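Local atomic coordinates of rhamnonate dehydratase (Gibberella zeae PH-1, PDB entry 3FXG), a protein that probably catalyses the magnesium-dependent dehydration of L-rhamnonate to a 2-keto-3-deoxy sugar acid, as a member of the enolase superfamily. Residues D165-G170 and I244-E249; G180-K185 and T341-Y346; K208-V213 and F217-D222. All coordinates share one frame; numbering follows the deposited sequence.

Contact 1 of 3, residues D165-G170 and I244-E249; sequences DFYCTG and INWWEE. With MG (magnesium ion), chain I.
Trp246 points the benzo edge of its indole at the face of the Tyr167 ring, and the two planes stand almost exactly perpendicular, at 89°, in a T-shaped stack. The touching atoms are Trp246 CH2, 3.9 Å from Tyr167 CE2, and its neighbour Trp246 CZ2, 3.9 Å from Tyr167 CZ. Both rings reach this position because each CG sits between the backbone N and the carbonyl carbon (chi1 69° for Tyr167, 80° for Trp246). The strands that carry them are not neighbours: 163-169 and 246-248 belong to the parallel barrel of the enolase-type C-terminal domain, and their side chains meet across its interior, with strands 184-187 and 219-222 between them in the sheet and selenomethionine Met220 of the latter touching both rings. On strand 246-248, Glu248 lies with its carboxylate turned almost perpendicular to the tyrosine ring. Its OE1 takes a fairly straight bond from Trp246 NE1, 3.2 Å long, through the anti lone pair, with the oxygen close to the indole plane. Tyr167 OH is 4.0 Å from Glu248 OE1, too far for a hydrogen bond; Lys185 bridges the two, hydrogen-bonded to the hydroxyl and salt-bridged to the carboxylate. Glu248 OE2 is turned to the magnesium ion, which it binds at 2.2 Å together with Asp222 and Glu275. A water on the same metal donates to Glu249 OE2 at 2.7 Å.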
loop_
_atom_site.group_PDB
_atom_site.type_symbol
_atom_site.label_atom_id
_atom_site.label_comp_id
_atom_site.label_asym_id
_atom_site.label_seq_id
_atom_site.Cartn_x
_atom_site.Cartn_y
_atom_site.Cartn_z
ATOM N N ASP A 165 4.644 -27.122 -29.672
ATOM C CA ASP A 165 3.290 -27.651 -29.530
ATOM C C ASP A 165 2.246 -26.540 -29.648
ATOM O O ASP A 165 2.414 -25.451 -29.093
ATOM C CB ASP A 165 3.144 -28.376 -28.191
ATOM C CG ASP A 165 4.017 -29.613 -28.108
ATOM O OD1 ASP A 165 3.897 -30.482 -28.999
ATOM O OD2 ASP A 165 4.821 -29.719 -27.160
ATOM N N PHE A 166 1.170 -26.829 -30.375
ATOM C CA PHE A 166 0.100 -25.863 -30.609
ATOM C C PHE A 166 -1.237 -26.237 -29.990
ATOM O O PHE A 166 -1.538 -27.411 -29.771
ATOM C CB PHE A 166 -0.185 -25.716 -32.109
ATOM C CG PHE A 166 0.919 -25.082 -32.904
ATOM C CD1 PHE A 166 0.675 -23.918 -33.629
ATOM C CD2 PHE A 166 2.175 -25.676 -32.991
ATOM C CE1 PHE A 166 1.666 -23.358 -34.434
ATOM C CE2 PHE A 166 3.172 -25.122 -33.792
ATOM C CZ PHE A 166 2.917 -23.960 -34.516
ATOM N N TYR A 167 -2.044 -25.214 -29.732
ATOM C CA TYR A 167 -3.403 -25.413 -29.261
ATOM C C TYR A 167 -4.166 -24.789 -30.430
ATOM O O TYR A 167 -3.625 -23.943 -31.141
ATOM C CB TYR A 167 -3.665 -24.703 -27.923
ATOM C CG TYR A 167 -3.683 -23.193 -27.940
ATOM C CD1 TYR A 167 -4.828 -22.493 -28.321
ATOM C CD2 TYR A 167 -2.575 -22.462 -27.508
ATOM C CE1 TYR A 167 -4.872 -21.103 -28.263
ATOM C CE2 TYR A 167 -2.610 -21.073 -27.447
ATOM C CZ TYR A 167 -3.761 -20.400 -27.823
ATOM O OH TYR A 167 -3.807 -19.027 -27.744
ATOM N N CYS A 168 -5.399 -25.211 -30.659
ATOM C CA CYS A 168 -6.144 -24.698 -31.797
ATOM C C CYS A 168 -7.300 -23.784 -31.423
ATOM O O CYS A 168 -8.146 -24.148 -30.604
ATOM C CB CYS A 168 -6.663 -25.876 -32.628
ATOM S SG CYS A 168 -7.507 -25.420 -34.150
ATOM N N THR A 169 -7.325 -22.599 -32.027
ATOM C CA THR A 169 -8.390 -21.630 -31.778
ATOM C C THR A 169 -9.434 -21.761 -32.880
ATOM O O THR A 169 -9.129 -21.595 -34.061
ATOM C CB THR A 169 -7.855 -20.183 -31.770
ATOM O OG1 THR A 169 -6.831 -20.061 -30.775
ATOM C CG2 THR A 169 -8.975 -19.199 -31.460
ATOM N N GLY A 170 -10.665 -22.069 -32.486
ATOM C CA GLY A 170 -11.727 -22.228 -33.462
ATOM C C GLY A 170 -13.012 -22.739 -32.841
ATOM O O GLY A 170 -13.045 -23.081 -31.661
ATOM N N ILE A 244 -12.543 -24.752 -17.143
ATOM C CA ILE A 244 -11.939 -23.981 -18.229
ATOM C C ILE A 244 -10.463 -23.724 -17.912
ATOM O O ILE A 244 -10.126 -23.301 -16.808
ATOM C CB ILE A 244 -12.678 -22.629 -18.419
ATOM C CG1 ILE A 244 -14.140 -22.890 -18.795
ATOM C CG2 ILE A 244 -11.990 -21.787 -19.487
ATOM C CD1 ILE A 244 -14.321 -23.749 -20.035
ATOM N N ASN A 245 -9.587 -23.983 -18.880
ATOM C CA ASN A 245 -8.148 -23.794 -18.689
ATOM C C ASN A 245 -7.811 -22.322 -18.436
ATOM O O ASN A 245 -7.143 -21.989 -17.455
ATOM C CB ASN A 245 -7.382 -24.301 -19.914
ATOM C CG ASN A 245 -5.896 -24.466 -19.644
ATOM O OD1 ASN A 245 -5.079 -24.445 -20.565
ATOM N ND2 ASN A 245 -5.541 -24.643 -18.378
ATOM N N TRP A 246 -8.253 -21.441 -19.327
ATOM C CA TRP A 246 -8.027 -20.017 -19.127
ATOM C C TRP A 246 -9.027 -19.178 -19.904
ATOM O O TRP A 246 -9.600 -19.630 -20.901
ATOM C CB TRP A 246 -6.583 -19.609 -19.481
ATOM C CG TRP A 246 -6.263 -19.409 -20.949
ATOM C CD1 TRP A 246 -6.811 -18.483 -21.797
ATOM C CD2 TRP A 246 -5.259 -20.098 -21.706
ATOM N NE1 TRP A 246 -6.205 -18.554 -23.031
ATOM C CE2 TRP A 246 -5.249 -19.535 -23.002
ATOM C CE3 TRP A 246 -4.363 -21.137 -21.413
ATOM C CZ2 TRP A 246 -4.377 -19.977 -24.007
ATOM C CZ3 TRP A 246 -3.493 -21.577 -22.413
ATOM C CH2 TRP A 246 -3.509 -20.995 -23.694
ATOM N N TRP A 247 -9.241 -17.959 -19.420
ATOM C CA TRP A 247 -10.161 -17.013 -20.035
ATOM C C TRP A 247 -9.320 -15.918 -20.671
ATOM O O TRP A 247 -8.540 -15.246 -19.986
ATOM C CB TRP A 247 -11.097 -16.440 -18.972
ATOM C CG TRP A 247 -11.989 -17.486 -18.371
ATOM C CD1 TRP A 247 -11.670 -18.371 -17.382
ATOM C CD2 TRP A 247 -13.337 -17.777 -18.752
ATOM N NE1 TRP A 247 -12.739 -19.196 -17.123
ATOM C CE2 TRP A 247 -13.776 -18.852 -17.950
ATOM C CE3 TRP A 247 -14.220 -17.230 -19.695
ATOM C CZ2 TRP A 247 -15.062 -19.395 -18.061
ATOM C CZ3 TRP A 247 -15.502 -17.771 -19.804
ATOM C CH2 TRP A 247 -15.906 -18.841 -18.991
ATOM N N GLU A 248 -9.492 -15.742 -21.978
ATOM C CA GLU A 248 -8.705 -14.786 -22.751
ATOM C C GLU A 248 -9.352 -13.453 -23.120
ATOM O O GLU A 248 -10.497 -13.397 -23.571
ATOM C CB GLU A 248 -8.212 -15.481 -24.023
ATOM C CG GLU A 248 -7.225 -14.677 -24.846
ATOM C CD GLU A 248 -6.529 -15.531 -25.889
ATOM O OE1 GLU A 248 -6.157 -16.678 -25.561
ATOM O OE2 GLU A 248 -6.346 -15.056 -27.028
ATOM N N GLU A 249 -8.576 -12.386 -22.943
ATOM C CA GLU A 249 -8.989 -11.017 -23.248
ATOM C C GLU A 249 -10.422 -10.695 -22.835
ATOM O O GLU A 249 -11.218 -10.213 -23.642
ATOM C CB GLU A 249 -8.798 -10.729 -24.745
ATOM C CG GLU A 249 -8.418 -9.274 -25.026
ATOM C CD GLU A 249 -8.127 -8.982 -26.494
ATOM O OE1 GLU A 249 -7.589 -7.888 -26.775
ATOM O OE2 GLU A 249 -8.440 -9.827 -27.364
HETATM MG MG MG I . -7.416 -13.926 -28.629
HETATM O O HOH W 1 -8.975 -12.283 -28.320
HETATM O O HOH W 2 -6.639 -15.515 -30.369
#

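Contact 2 of 3, residues G180-K185 and T341-Y346; sequences GFWGGK and TPFQEY
Phe343 presents one face of its ring to the indole edge of Trp182, just ahead of strand 344-347 of the enolase-type barrel domain; the partner segment leads into strand 184-187, and strand 163-169 lies between the two in the sheet. Trp182 CZ2 stands over the centre of the Phe343 ring, 3.6 Å from Phe343 CE1, in an edge-to-face pair whose planes are inclined at 64°. The phenylalanine turns its face this way with CG held between the backbone N and carbonyl carbon (chi1 44°). Trp182 NE1 is near the root of the same side chain, 3.8 Å from Phe343 CB, and is buried with no hydrogen-bonding partner in the model. At Glu345 the contact becomes ionic: the carboxylate reaches across to Lys185, whose terminal nitrogen makes a salt bridge of 2.9 Å between Lys185 NZ and Glu345 OE2. The nitrogen comes from well above the carboxylate plane, 59° out of it, and the two side chains cross at about a right angle. Both groups have further partners: Thr169 hydrogen-bonds to Glu345 OE2, the backbone N of Ala326 to Glu345 OE1, and the lysine nitrogen is also held by Glu248. These bonds fix that nitrogen beside the metal site. Tyr346 then carries its hydroxyl away to the carbonyl of Leu357, leaving the root of its side chain to make the contact, with Tyr346 CB 4.0 Å from Phe181 CE1.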
loop_
_atom_site.group_PDB
_atom_site.type_symbol
_atom_site.label_atom_id
_atom_site.label_comp_id
_atom_site.label_asym_id
_atom_site.label_seq_id
_atom_site.Cartn_x
_atom_site.Cartn_y
_atom_site.Cartn_z
ATOM N N GLY A 180 -4.486 -33.428 -33.224
ATOM C CA GLY A 180 -3.259 -33.484 -32.449
ATOM C C GLY A 180 -2.908 -32.267 -31.611
ATOM O O GLY A 180 -1.876 -32.264 -30.934
ATOM N N PHE A 181 -3.735 -31.227 -31.657
ATOM C CA PHE A 181 -3.476 -30.031 -30.854
ATOM C C PHE A 181 -3.687 -30.400 -29.387
ATOM O O PHE A 181 -4.535 -31.242 -29.076
ATOM C CB PHE A 181 -4.424 -28.904 -31.278
ATOM C CG PHE A 181 -4.141 -28.366 -32.653
ATOM C CD1 PHE A 181 -3.182 -27.377 -32.844
ATOM C CD2 PHE A 181 -4.804 -28.878 -33.765
ATOM C CE1 PHE A 181 -2.884 -26.904 -34.123
ATOM C CE2 PHE A 181 -4.515 -28.414 -35.049
ATOM C CZ PHE A 181 -3.550 -27.424 -35.228
ATOM N N TRP A 182 -2.919 -29.790 -28.484
ATOM C CA TRP A 182 -3.041 -30.118 -27.067
ATOM C C TRP A 182 -4.263 -29.524 -26.380
ATOM O O TRP A 182 -4.669 -29.994 -25.319
ATOM C CB TRP A 182 -1.764 -29.731 -26.288
ATOM C CG TRP A 182 -1.477 -28.250 -26.141
ATOM C CD1 TRP A 182 -0.636 -27.495 -26.913
ATOM C CD2 TRP A 182 -2.005 -27.362 -25.143
ATOM N NE1 TRP A 182 -0.607 -26.197 -26.456
ATOM C CE2 TRP A 182 -1.439 -26.087 -25.374
ATOM C CE3 TRP A 182 -2.903 -27.519 -24.077
ATOM C CZ2 TRP A 182 -1.743 -24.974 -24.578
ATOM C CZ3 TRP A 182 -3.205 -26.410 -23.283
ATOM C CH2 TRP A 182 -2.624 -25.155 -23.542
ATOM N N GLY A 183 -4.850 -28.501 -26.990
ATOM C CA GLY A 183 -6.024 -27.870 -26.413
ATOM C C GLY A 183 -6.824 -27.107 -27.453
ATOM O O GLY A 183 -6.354 -26.884 -28.574
ATOM N N GLY A 184 -8.036 -26.707 -27.087
ATOM C CA GLY A 184 -8.872 -25.964 -28.013
ATOM C C GLY A 184 -9.427 -24.698 -27.390
ATOM O O GLY A 184 -9.939 -24.735 -26.276
ATOM N N LYS A 185 -9.320 -23.577 -28.100
ATOM C CA LYS A 185 -9.839 -22.304 -27.597
ATOM C C LYS A 185 -11.035 -21.883 -28.440
ATOM O O LYS A 185 -10.918 -21.700 -29.652
ATOM C CB LYS A 185 -8.766 -21.211 -27.652
ATOM C CG LYS A 185 -9.189 -19.902 -26.981
ATOM C CD LYS A 185 -8.020 -18.912 -26.854
ATOM C CE LYS A 185 -7.543 -18.423 -28.213
ATOM N NZ LYS A 185 -6.359 -17.518 -28.100
ATOM N N THR A 341 8.520 -19.241 -23.506
ATOM C CA THR A 341 7.547 -19.290 -24.600
ATOM C C THR A 341 7.229 -20.772 -24.803
ATOM O O THR A 341 7.708 -21.398 -25.746
ATOM C CB THR A 341 8.152 -18.674 -25.878
ATOM O OG1 THR A 341 9.459 -19.221 -26.105
ATOM C CG2 THR A 341 8.273 -17.162 -25.726
ATOM N N PRO A 342 6.396 -21.339 -23.911
ATOM C CA PRO A 342 5.941 -22.735 -23.849
ATOM C C PRO A 342 5.211 -23.381 -25.020
ATOM O O PRO A 342 5.391 -24.570 -25.283
ATOM C CB PRO A 342 5.103 -22.758 -22.575
ATOM C CG PRO A 342 4.467 -21.418 -22.591
ATOM C CD PRO A 342 5.634 -20.514 -22.952
ATOM N N PHE A 343 4.370 -22.624 -25.708
ATOM C CA PHE A 343 3.636 -23.191 -26.825
ATOM C C PHE A 343 3.148 -22.120 -27.772
ATOM O O PHE A 343 3.430 -20.937 -27.589
ATOM C CB PHE A 343 2.472 -24.043 -26.314
ATOM C CG PHE A 343 1.696 -23.404 -25.198
ATOM C CD1 PHE A 343 0.757 -22.414 -25.461
ATOM C CD2 PHE A 343 1.917 -23.783 -23.879
ATOM C CE1 PHE A 343 0.047 -21.808 -24.422
ATOM C CE2 PHE A 343 1.213 -23.183 -22.832
ATOM C CZ PHE A 343 0.276 -22.191 -23.110
ATOM N N GLN A 344 2.401 -22.543 -28.781
ATOM C CA GLN A 344 1.924 -21.630 -29.800
ATOM C C GLN A 344 0.450 -21.779 -30.141
ATOM O O GLN A 344 -0.132 -22.853 -30.008
ATOM C CB GLN A 344 2.756 -21.841 -31.067
ATOM C CG GLN A 344 2.227 -21.121 -32.278
ATOM C CD GLN A 344 2.856 -19.769 -32.470
ATOM O OE1 GLN A 344 2.263 -18.882 -33.076
ATOM N NE2 GLN A 344 4.074 -19.608 -31.972
ATOM N N GLU A 345 -0.143 -20.682 -30.593
ATOM C CA GLU A 345 -1.536 -20.690 -30.995
ATOM C C GLU A 345 -1.635 -20.803 -32.510
ATOM O O GLU A 345 -0.792 -20.282 -33.241
ATOM C CB GLU A 345 -2.236 -19.397 -30.573
ATOM C CG GLU A 345 -3.561 -19.177 -31.302
ATOM C CD GLU A 345 -4.230 -17.856 -30.968
ATOM O OE1 GLU A 345 -3.525 -16.829 -30.902
ATOM O OE2 GLU A 345 -5.469 -17.843 -30.789
ATOM N N TYR A 346 -2.654 -21.509 -32.974
ATOM C CA TYR A 346 -2.906 -21.604 -34.398
ATOM C C TYR A 346 -4.379 -21.288 -34.556
ATOM O O TYR A 346 -5.235 -21.991 -34.016
ATOM C CB TYR A 346 -2.627 -22.988 -34.971
ATOM C CG TYR A 346 -2.467 -22.906 -36.470
ATOM C CD1 TYR A 346 -1.271 -22.453 -37.029
ATOM C CD2 TYR A 346 -3.528 -23.195 -37.328
ATOM C CE1 TYR A 346 -1.130 -22.284 -38.400
ATOM C CE2 TYR A 346 -3.402 -23.025 -38.711
ATOM C CZ TYR A 346 -2.195 -22.570 -39.236
ATOM O OH TYR A 346 -2.036 -22.396 -40.591
#

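Contact 3 of 3, residues K208-V213 and F217-D222; sequences KHREAV and FPIMVD. With MG (magnesium ion), chain I.
Ile219 drives its CD1 methyl into the face of helix 195-213, where it meets Val213 and Arg210. This is the return leg of a beta-alpha-beta unit of the barrel: strand 184-187, helix 195-213, strand 219-222, with the helix segment running nearly antiparallel to the returning strand (154°) and its axis 10.3 Å away. The tight part lies at the isoleucine tip. Val213 CG2 is only 3.4 Å from Ile219 CD1, closer than carbon atoms usually pack, and the same methyl is 3.6 Å from Arg210 CA. Beside it Val213 CB packs on Phe217 CB at 3.9 Å, the two side chains crossing at about a right angle. Arg210 doubles back through bends at chi2 and chi3 (55° and 70°), which lays a face of its guanidinium over Ile219 CD1 and leaves its edge for polar partners. There Arg210 NH1 donates to Phe217 O at 2.7 Å, nearly in the guanidinium plane; Gly214 O is another acceptor for NH1, and NE bonds to Leu242 O. The looser margin is bridged by water. One water accepts from Ile219 N and, weakly, from Arg210 NH2. At the far end of the strand, away from the helix, Asp222 OD2 binds the magnesium ion. Back at the turn, a second water donates to Val213 O at 2.8 Å and accepts from Phe217 N at 3.1 Å.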
loop_
_atom_site.group_PDB
_atom_site.type_symbol
_atom_site.label_atom_id
_atom_site.label_comp_id
_atom_site.label_asym_id
_atom_site.label_seq_id
_atom_site.Cartn_x
_atom_site.Cartn_y
_atom_site.Cartn_z
ATOM N N LYS A 208 -21.522 -27.643 -23.661
ATOM C CA LYS A 208 -21.652 -28.519 -24.818
ATOM C C LYS A 208 -20.281 -28.950 -25.326
ATOM O O LYS A 208 -20.066 -30.116 -25.659
ATOM C CB LYS A 208 -22.423 -27.804 -25.932
ATOM C CG LYS A 208 -22.676 -28.667 -27.158
ATOM C CD LYS A 208 -23.579 -27.975 -28.174
ATOM C CE LYS A 208 -25.010 -27.828 -27.663
ATOM N NZ LYS A 208 -25.131 -26.911 -26.491
ATOM N N HIS A 209 -19.349 -28.008 -25.380
ATOM C CA HIS A 209 -18.006 -28.319 -25.843
ATOM C C HIS A 209 -17.283 -29.229 -24.861
ATOM O O HIS A 209 -16.618 -30.183 -25.266
ATOM C CB HIS A 209 -17.219 -27.029 -26.061
ATOM C CG HIS A 209 -17.543 -26.347 -27.352
ATOM N ND1 HIS A 209 -17.869 -25.010 -27.430
ATOM C CD2 HIS A 209 -17.589 -26.820 -28.619
ATOM C CE1 HIS A 209 -18.102 -24.691 -28.691
ATOM N NE2 HIS A 209 -17.939 -25.770 -29.433
ATOM N N ARG A 210 -17.421 -28.941 -23.571
ATOM C CA ARG A 210 -16.783 -29.762 -22.547
ATOM C C ARG A 210 -17.318 -31.185 -22.653
ATOM O O ARG A 210 -16.573 -32.155 -22.517
ATOM C CB ARG A 210 -17.072 -29.201 -21.148
ATOM C CG ARG A 210 -16.691 -30.142 -20.003
ATOM C CD ARG A 210 -15.237 -30.576 -20.086
ATOM N NE ARG A 210 -14.306 -29.488 -19.796
ATOM C CZ ARG A 210 -13.057 -29.433 -20.248
ATOM N NH1 ARG A 210 -12.586 -30.407 -21.023
ATOM N NH2 ARG A 210 -12.273 -28.410 -19.918
ATOM N N GLU A 211 -18.618 -31.294 -22.898
ATOM C CA GLU A 211 -19.267 -32.591 -23.031
ATOM C C GLU A 211 -18.697 -33.322 -24.245
ATOM O O GLU A 211 -18.419 -34.519 -24.190
ATOM C CB GLU A 211 -20.778 -32.400 -23.201
ATOM C CG GLU A 211 -21.585 -33.691 -23.244
ATOM C CD GLU A 211 -23.061 -33.451 -23.543
ATOM O OE1 GLU A 211 -23.856 -34.411 -23.433
ATOM O OE2 GLU A 211 -23.429 -32.308 -23.896
ATOM N N ALA A 212 -18.509 -32.588 -25.334
ATOM C CA ALA A 212 -17.999 -33.164 -26.571
ATOM C C ALA A 212 -16.558 -33.670 -26.528
ATOM O O ALA A 212 -16.265 -34.743 -27.054
ATOM C CB ALA A 212 -18.156 -32.161 -27.707
ATOM N N VAL A 213 -15.659 -32.912 -25.904
ATOM C CA VAL A 213 -14.254 -33.311 -25.852
ATOM C C VAL A 213 -13.849 -34.170 -24.663
ATOM O O VAL A 213 -12.749 -34.717 -24.637
ATOM C CB VAL A 213 -13.324 -32.077 -25.886
ATOM C CG1 VAL A 213 -13.550 -31.295 -27.168
ATOM C CG2 VAL A 213 -13.572 -31.200 -24.667
ATOM N N PHE A 217 -9.547 -32.959 -21.956
ATOM C CA PHE A 217 -9.055 -32.066 -22.999
ATOM C C PHE A 217 -9.142 -30.588 -22.611
ATOM O O PHE A 217 -10.221 -30.074 -22.323
ATOM C CB PHE A 217 -9.820 -32.292 -24.302
ATOM C CG PHE A 217 -9.186 -31.628 -25.488
ATOM C CD1 PHE A 217 -7.961 -32.080 -25.980
ATOM C CD2 PHE A 217 -9.790 -30.535 -26.096
ATOM C CE1 PHE A 217 -7.350 -31.451 -27.064
ATOM C CE2 PHE A 217 -9.186 -29.900 -27.180
ATOM C CZ PHE A 217 -7.965 -30.359 -27.663
ATOM N N PRO A 218 -8.000 -29.885 -22.608
ATOM C CA PRO A 218 -7.991 -28.464 -22.249
ATOM C C PRO A 218 -8.843 -27.593 -23.169
ATOM O O PRO A 218 -8.727 -27.661 -24.392
ATOM C CB PRO A 218 -6.508 -28.095 -22.324
ATOM C CG PRO A 218 -5.819 -29.387 -21.985
ATOM C CD PRO A 218 -6.626 -30.390 -22.776
ATOM N N ILE A 219 -9.705 -26.780 -22.566
ATOM C CA ILE A 219 -10.566 -25.869 -23.307
ATOM C C ILE A 219 -10.349 -24.459 -22.774
ATOM O O ILE A 219 -10.454 -24.221 -21.569
ATOM C CB ILE A 219 -12.063 -26.223 -23.141
ATOM C CG1 ILE A 219 -12.367 -27.551 -23.833
ATOM C CG2 ILE A 219 -12.935 -25.108 -23.724
ATOM C CD1 ILE A 219 -13.804 -27.997 -23.683
HETATM N N MSE A 220 -10.034 -23.538 -23.675
HETATM C CA MSE A 220 -9.819 -22.142 -23.317
HETATM C C MSE A 220 -10.956 -21.331 -23.941
HETATM O O MSE A 220 -11.570 -21.770 -24.911
HETATM C CB MSE A 220 -8.470 -21.651 -23.854
HETATM C CG MSE A 220 -7.249 -22.306 -23.209
HETATM SE SE MSE A 220 -6.951 -24.168 -23.707
HETATM C CE MSE A 220 -5.604 -23.901 -25.075
ATOM N N VAL A 221 -11.236 -20.155 -23.392
ATOM C CA VAL A 221 -12.311 -19.323 -23.920
ATOM C C VAL A 221 -11.823 -17.932 -24.309
ATOM O O VAL A 221 -11.273 -17.204 -23.481
ATOM C CB VAL A 221 -13.454 -19.178 -22.886
ATOM C CG1 VAL A 221 -14.602 -18.372 -23.481
ATOM C CG2 VAL A 221 -13.937 -20.565 -22.451
ATOM N N ASP A 222 -12.027 -17.568 -25.570
ATOM C CA ASP A 222 -11.615 -16.254 -26.056
ATOM C C ASP A 222 -12.802 -15.308 -25.960
ATOM O O ASP A 222 -13.885 -15.611 -26.463
ATOM C CB ASP A 222 -11.140 -16.345 -27.504
ATOM C CG ASP A 222 -10.426 -15.088 -27.960
ATOM O OD1 ASP A 222 -11.059 -14.012 -27.986
ATOM O OD2 ASP A 222 -9.228 -15.177 -28.292
HETATM MG MG MG I . -7.416 -13.926 -28.629
HETATM O O HOH W 3 -9.653 -27.151 -19.480
HETATM O O HOH W 4 -11.118 -35.528 -22.494
HETATM O O HOH W 1 -8.975 -12.283 -28.320
HETATM O O HOH W 2 -6.639 -15.515 -30.369
#

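Contacts 1 and 3 converge on the magnesium ion and share its two waters. Contact 2 joins them through its lysine: Lys185 NZ lies 2.7 Å from Glu248 OE1, and the lysine side chain comes within about 4 Å of the metal. Neighbouring strands tie the rest together, with Glu248 N of contact 1 2.8 Å from Val221 O of contact 3, and Gly184 N of contact 2 2.9 Å from Pro218 O of contact 3. Contact 3 is nested in the chain loops closed by both others, its centre about 10 Å from that of contact 1 and 13 Å from that of contact 2.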